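Local coordinates for putative alcohol dehydrogenase (Sinorhizobium meliloti, PDB 4J6F), which probably oxidises alcohols to aldehydes or ketones with a nicotinamide cofactor, as a member of the medium-chain dehydrogenase/reductase superfamily, at residues Leu211-Ser216 with Asp280-Pro285; Pro234-Gly239 with Ile249-Val254. All coordinates share one frame; numbering follows the deposited sequence.

Contact 1. Residues Leu211-Ser216 with Asp280-Pro285; sequences LVTGAS and DLVGGP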
# COMPACT_ATOMS: atom_id res chain seq x y z
N LEU A 211 8.83 -7.97 10.73
CA LEU A 211 8.47 -7.52 12.08
C LEU A 211 6.95 -7.73 12.28
O LEU A 211 6.13 -7.24 11.48
CB LEU A 211 8.85 -6.06 12.29
CG LEU A 211 8.68 -5.46 13.70
CD1 LEU A 211 9.63 -6.11 14.68
CD2 LEU A 211 8.92 -3.96 13.67
N VAL A 212 6.60 -8.47 13.33
CA VAL A 212 5.22 -8.87 13.58
C VAL A 212 4.72 -8.28 14.89
O VAL A 212 5.19 -8.66 15.97
CB VAL A 212 5.06 -10.40 13.66
CG1 VAL A 212 3.59 -10.77 13.73
CG2 VAL A 212 5.73 -11.09 12.48
N THR A 213 3.77 -7.35 14.80
CA THR A 213 3.17 -6.77 16.00
C THR A 213 1.96 -7.59 16.42
O THR A 213 1.35 -8.25 15.58
CB THR A 213 2.68 -5.34 15.75
OG1 THR A 213 1.56 -5.41 14.86
CG2 THR A 213 3.78 -4.49 15.15
N GLY A 214 1.61 -7.53 17.70
CA GLY A 214 0.55 -8.38 18.25
C GLY A 214 0.91 -9.85 18.14
O GLY A 214 0.06 -10.69 17.87
N ALA A 215 2.18 -10.14 18.34
CA ALA A 215 2.74 -11.43 17.97
C ALA A 215 2.16 -12.61 18.74
O ALA A 215 2.18 -13.73 18.23
CB ALA A 215 4.24 -11.39 18.11
N SER A 216 1.63 -12.38 19.95
CA SER A 216 1.09 -13.48 20.75
C SER A 216 -0.38 -13.80 20.45
O SER A 216 -0.89 -14.84 20.90
CB SER A 216 1.28 -13.22 22.25
OG SER A 216 0.21 -12.48 22.80
N ASP A 280 1.40 -6.00 10.72
CA ASP A 280 0.81 -5.24 11.82
C ASP A 280 -0.56 -5.78 12.19
O ASP A 280 -1.44 -5.90 11.34
CB ASP A 280 0.68 -3.78 11.41
CG ASP A 280 0.21 -2.89 12.54
OD1 ASP A 280 0.29 -3.28 13.73
OD2 ASP A 280 -0.23 -1.78 12.22
N LEU A 281 -0.75 -6.11 13.46
CA LEU A 281 -2.06 -6.56 13.91
C LEU A 281 -2.60 -5.69 15.02
O LEU A 281 -3.68 -5.96 15.56
CB LEU A 281 -2.01 -8.02 14.32
CG LEU A 281 -1.76 -8.73 12.99
CD1 LEU A 281 -0.71 -9.84 13.11
CD2 LEU A 281 -3.07 -9.18 12.37
N VAL A 282 -1.83 -4.68 15.38
CA VAL A 282 -2.19 -3.73 16.41
C VAL A 282 -2.66 -2.37 15.89
O VAL A 282 -3.69 -1.88 16.29
CB VAL A 282 -1.00 -3.51 17.36
CG1 VAL A 282 -1.37 -2.59 18.50
CG2 VAL A 282 -0.51 -4.84 17.88
N GLY A 283 -1.90 -1.78 14.98
CA GLY A 283 -2.19 -0.44 14.48
C GLY A 283 -2.17 0.59 15.59
O GLY A 283 -1.30 0.56 16.47
N GLY A 284 -3.12 1.52 15.54
CA GLY A 284 -3.25 2.56 16.55
C GLY A 284 -2.03 3.45 16.74
O GLY A 284 -1.47 3.95 15.77
N PRO A 285 -1.59 3.62 18.00
CA PRO A 285 -0.49 4.55 18.25
C PRO A 285 0.87 3.99 17.79
O PRO A 285 1.86 4.72 17.76
CB PRO A 285 -0.54 4.74 19.76
CG PRO A 285 -1.11 3.46 20.30
CD PRO A 285 -1.90 2.80 19.19
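D280 OD1 is gripped by three donors. T213 OG1 crosses from the other segment and gives its proton to the anti lone pair of D280 OD1 at 2.7 Å. The amide of V282 reaches D280 OD1 from above the carboxylate plane (3.0 Å), closing an Asx turn, and the amide of G283 arrives on the syn side at 2.9 Å, tilted some way out of that plane, in a nearly straight bond. CG anti to the backbone N (chi1 -174°) brings OD1 of D280 within range of the amides two and three residues on, and OD2 is left to pair with Y300 OH. Around this polar core, V282 CG2 lies 3.4 Å from G214 N, and L281 CD1 sits beside T213 O (3.6 Å) and more loosely against V212 CG1. The contact thus joins the loops that follow two neighbouring parallel strands, 209-212 and 277-280, of a Rossmann-type sheet. With an alanine in place of D280, T213 OG1 and the two turn amides would probably lose their shared acceptor, and Y300 OH its mate. Three neutral donors converging on OD1 are likely to offset the charge of this buried carboxylate and fix its rotation.

Contact 2. Residues Pro234-Gly239 with Ile249-Val254; sequences PIAVAG and IGAQAV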
# COMPACT_ATOMS: atom_id res chain seq x y z
N PRO A 234 11.30 -14.07 11.32
CA PRO A 234 10.37 -13.25 12.09
C PRO A 234 10.99 -12.69 13.36
O PRO A 234 11.77 -13.37 14.03
CB PRO A 234 9.26 -14.23 12.45
CG PRO A 234 9.93 -15.57 12.49
CD PRO A 234 11.18 -15.50 11.65
N ILE A 235 10.62 -11.45 13.68
CA ILE A 235 10.97 -10.82 14.95
C ILE A 235 9.68 -10.37 15.61
O ILE A 235 8.97 -9.52 15.07
CB ILE A 235 11.91 -9.61 14.76
CG1 ILE A 235 13.28 -10.07 14.27
CG2 ILE A 235 12.08 -8.84 16.06
CD1 ILE A 235 14.15 -8.92 13.83
N ALA A 236 9.38 -10.94 16.76
CA ALA A 236 8.11 -10.71 17.42
C ALA A 236 8.16 -9.43 18.24
O ALA A 236 9.18 -9.14 18.87
CB ALA A 236 7.77 -11.89 18.31
N VAL A 237 7.07 -8.66 18.21
CA VAL A 237 6.89 -7.59 19.20
C VAL A 237 5.83 -8.13 20.10
O VAL A 237 4.69 -8.31 19.66
CB VAL A 237 6.39 -6.26 18.60
CG1 VAL A 237 6.18 -5.26 19.72
CG2 VAL A 237 7.36 -5.71 17.57
N ALA A 238 6.19 -8.39 21.35
CA ALA A 238 5.28 -9.08 22.27
C ALA A 238 5.09 -8.36 23.58
O ALA A 238 5.99 -7.66 24.05
CB ALA A 238 5.76 -10.50 22.55
N GLY A 239 3.91 -8.56 24.18
CA GLY A 239 3.64 -8.11 25.54
C GLY A 239 4.63 -8.63 26.59
O GLY A 239 5.28 -9.66 26.36
N ILE A 249 7.79 -20.55 19.53
CA ILE A 249 7.11 -20.81 18.26
C ILE A 249 7.92 -20.40 17.04
O ILE A 249 7.42 -20.51 15.92
CB ILE A 249 5.68 -20.21 18.23
CG1 ILE A 249 5.73 -18.69 18.28
CG2 ILE A 249 4.85 -20.77 19.37
CD1 ILE A 249 4.41 -18.02 17.98
N GLY A 250 9.17 -19.96 17.25
CA GLY A 250 10.13 -19.76 16.15
C GLY A 250 10.61 -18.34 15.87
O GLY A 250 11.30 -18.12 14.88
N ALA A 251 10.26 -17.38 16.73
CA ALA A 251 10.73 -16.00 16.55
C ALA A 251 12.24 -15.96 16.68
O ALA A 251 12.82 -16.66 17.50
CB ALA A 251 10.10 -15.06 17.57
N GLN A 252 12.88 -15.14 15.86
CA GLN A 252 14.33 -14.98 15.90
C GLN A 252 14.74 -14.21 17.14
O GLN A 252 15.61 -14.62 17.87
CB GLN A 252 14.82 -14.27 14.63
CG GLN A 252 16.33 -14.02 14.57
CD GLN A 252 17.16 -15.29 14.72
OE1 GLN A 252 16.73 -16.39 14.37
NE2 GLN A 252 18.37 -15.12 15.23
N ALA A 253 14.10 -13.08 17.36
CA ALA A 253 14.31 -12.29 18.56
C ALA A 253 12.98 -11.68 18.93
O ALA A 253 12.07 -11.57 18.09
CB ALA A 253 15.34 -11.21 18.31
N VAL A 254 12.87 -11.30 20.19
CA VAL A 254 11.66 -10.70 20.71
C VAL A 254 11.95 -9.30 21.24
O VAL A 254 12.99 -9.04 21.82
CB VAL A 254 11.01 -11.58 21.79
CG1 VAL A 254 9.65 -11.04 22.20
CG2 VAL A 254 10.86 -13.01 21.30
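Q252 and P234 meet where a beta-alpha-beta crossover of the Rossmann fold comes back to its sheet: strand 233-238, helix 243-248 and strand 253-256 form the unit, and its two strands run parallel. The amide of Q252 binds P234 O at 2.8 Å, with a C=O...N angle of 164°. The side chain of Q252 starts beyond the oxygen of the same carbonyl, its CB 3.2 Å from P234 O. CG then extends anti to the backbone N (chi1 178°), the chain bends at chi2, and the amide end turns outward, where OE1 accepts from R228 NH2 of helix 218-229. R228 NE also binds G250 O, so one guanidinium holds both the side chain of Q252 and the turn before it. That turn is a Schellman motif, in which G250 takes positive phi and ends the helix; CG of P234 comes to 3.8 Å from G250 O.

Further along, A236 N bonds to A253 O at 3.1 Å, and A236 pairs with V254 in a parallel bridge. On the face that carries A236 and V254, A236 CB also meets A251 CB of the incoming turn at 4.0 Å, while M246 of the connecting helix lies against A236, A238 and V254. On the opposite face, I235 CG2 approaches A253 O to 3.4 Å, and I235 also touches T209 and L211 of strand 209-212. V254, with CG1 anti to its N (chi1 -172°), sets that methyl 3.9 Å from A238 CB.

Overall arrangement
Both contacts belong to one six-stranded parallel sheet of the Rossmann-type domain, which probably binds the cofactor; contact 1 lies at the loops where strands 209-212 and 277-280 end, and the two centres are about 11 Å apart. Strand 209-212 comes first along the chain, then 233-238 and 253-256, and finally 277-280, so both segments of contact 2 fall between those of contact 1. The sheet order begins 253-256, 233-238, 209-212, 277-280, so within this chain contact 2 lies at an edge and contact 1 further inward. Strands 209-212 and 233-238 join them: V212 N and O probably bond to I235 O and V237 N. Loops following these parallel strands commonly line the dinucleotide site in Rossmann folds, and probably do so here.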